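PDB 2BYK: DNA polymerase epsilon subunit 3 from Drosophila melanogaster, which serves as a histone-fold accessory subunit of DNA polymerase epsilon and, paired with Chrac-16, binds DNA and facilitates nucleosome sliding by Acf. Local coordinates for residues S51-A56 against D68-T72. Numbering follows the deposited sequence.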
loop_
_atom_site.group_PDB
_atom_site.type_symbol
_atom_site.label_atom_id
_atom_site.label_comp_id
_atom_site.label_asym_id
_atom_site.label_seq_id
_atom_site.Cartn_x
_atom_site.Cartn_y
_atom_site.Cartn_z
ATOM N N SER B 51 -6.116 -4.326 10.035
ATOM C CA SER B 51 -6.105 -3.199 10.961
ATOM C C SER B 51 -7.382 -2.373 10.907
ATOM O O SER B 51 -7.988 -2.111 11.944
ATOM C CB SER B 51 -4.913 -2.287 10.672
ATOM O OG SER B 51 -3.696 -3.003 10.747
ATOM N N SER B 52 -7.782 -1.951 9.705
ATOM C CA SER B 52 -8.992 -1.147 9.539
ATOM C C SER B 52 -10.189 -1.861 10.145
ATOM O O SER B 52 -11.109 -1.225 10.669
ATOM C CB SER B 52 -9.247 -0.873 8.060
ATOM O OG SER B 52 -8.161 -0.166 7.501
ATOM N N THR B 53 -10.166 -3.190 10.061
ATOM C CA THR B 53 -11.224 -4.031 10.610
ATOM C C THR B 53 -11.197 -3.896 12.128
ATOM O O THR B 53 -12.241 -3.782 12.775
ATOM C CB THR B 53 -11.003 -5.518 10.256
ATOM O OG1 THR B 53 -11.089 -5.692 8.839
ATOM C CG2 THR B 53 -12.050 -6.389 10.922
ATOM N N ALA B 54 -9.989 -3.911 12.683
ATOM C CA ALA B 54 -9.791 -3.785 14.119
ATOM C C ALA B 54 -10.338 -2.454 14.616
ATOM O O ALA B 54 -11.150 -2.422 15.538
ATOM C CB ALA B 54 -8.321 -3.893 14.440
ATOM N N LEU B 55 -9.891 -1.362 13.993
ATOM C CA LEU B 55 -10.311 -0.003 14.347
ATOM C C LEU B 55 -11.825 0.174 14.260
ATOM O O LEU B 55 -12.428 0.909 15.043
ATOM C CB LEU B 55 -9.621 1.000 13.423
ATOM C CG LEU B 55 -9.927 2.475 13.659
ATOM C CD1 LEU B 55 -9.568 2.864 15.084
ATOM C CD2 LEU B 55 -9.141 3.299 12.665
ATOM N N ALA B 56 -12.430 -0.505 13.297
ATOM C CA ALA B 56 -13.867 -0.446 13.105
ATOM C C ALA B 56 -14.618 -1.087 14.278
ATOM O O ALA B 56 -15.739 -0.697 14.578
ATOM C CB ALA B 56 -14.238 -1.133 11.798
ATOM N N ASP B 68 -12.245 4.837 8.455
ATOM C CA ASP B 68 -11.569 3.822 9.262
ATOM C C ASP B 68 -10.276 3.432 8.605
ATOM O O ASP B 68 -9.288 3.162 9.280
ATOM C CB ASP B 68 -12.410 2.569 9.370
ATOM C CG ASP B 68 -13.591 2.758 10.252
ATOM O OD1 ASP B 68 -14.509 1.908 10.209
ATOM O OD2 ASP B 68 -13.590 3.764 10.999
ATOM N N ILE B 69 -10.302 3.367 7.278
ATOM C CA ILE B 69 -9.113 3.020 6.513
ATOM C C ILE B 69 -8.200 4.234 6.508
ATOM O O ILE B 69 -6.981 4.104 6.580
ATOM C CB ILE B 69 -9.451 2.642 5.048
ATOM C CG1 ILE B 69 -10.347 1.403 5.019
ATOM C CG2 ILE B 69 -8.170 2.368 4.268
ATOM C CD1 ILE B 69 -10.819 1.023 3.633
ATOM N N LEU B 70 -8.793 5.420 6.426
ATOM C CA LEU B 70 -7.999 6.638 6.421
ATOM C C LEU B 70 -7.311 6.812 7.770
ATOM O O LEU B 70 -6.185 7.298 7.836
ATOM C CB LEU B 70 -8.878 7.855 6.088
ATOM C CG LEU B 70 -9.298 7.965 4.613
ATOM C CD1 LEU B 70 -10.156 9.197 4.408
ATOM C CD2 LEU B 70 -8.061 8.024 3.720
ATOM N N GLN B 71 -7.985 6.395 8.840
ATOM C CA GLN B 71 -7.427 6.493 10.191
ATOM C C GLN B 71 -6.374 5.417 10.456
ATOM O O GLN B 71 -5.383 5.673 11.130
ATOM C CB GLN B 71 -8.534 6.381 11.240
ATOM C CG GLN B 71 -9.519 7.530 11.226
ATOM C CD GLN B 71 -10.659 7.340 12.214
ATOM O OE1 GLN B 71 -11.341 6.306 12.206
ATOM N NE2 GLN B 71 -10.880 8.342 13.064
ATOM N N THR B 72 -6.596 4.213 9.939
ATOM C CA THR B 72 -5.642 3.127 10.115
ATOM C C THR B 72 -4.343 3.439 9.370
ATOM O O THR B 72 -3.262 3.059 9.807
ATOM C CB THR B 72 -6.221 1.801 9.603
ATOM O OG1 THR B 72 -7.333 1.431 10.422
ATOM C CG2 THR B 72 -5.182 0.705 9.649
#
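Thr72 sets its hydroxyl against the backbone of Ser52 where two helices of the histone fold meet: the long central helix 31-58 and the short helix 66-75 that follows it after a loop. The segments 51-56 and 68-72 pass at 111°, their axes 8.6 Å apart, close enough for Ser52 CA to stand 5.2 Å from Ile69 CA.

Thr72 CB lies 3.5 Å from Ser52 OG. One branch, CG2, lies 3.7 Å from Ser52 N. The other, OG1, is anti to the carbonyl carbon (chi1 -66°), a setting that lets it reach back one turn and donate to Asp68 O at 2.9 Å. That carbonyl also takes the helical bond from Thr72 N, the two donors coming from opposite faces of its plane. The same OG1 lies 3.2 Å from Ser52 CA. Leu55 runs past Thr72 in the opposite sense and rests CD2 against Asp68 O, Gln71 CB and Thr72 OG1, each 3.4 Å away. An alanine in place of Thr72 would probably leave Asp68 O with just its backbone donor from that residue and open a gap beside Ser52 CA and Leu55 CD2.

Ser52 OG is bonded to Val48 O in its own helix and rests over Ile69, near CA and CG1. Ile69 itself points mainly away from helix 31-58, and its side chain packs on an apolar side chain of the partner protein chain. At the far end Asp68 turns its carboxylate to Ala56; OD1, which also receives a weak hydrogen bond from His61 NE2 in the connecting loop, sits 3.4 Å from Ala56 CB.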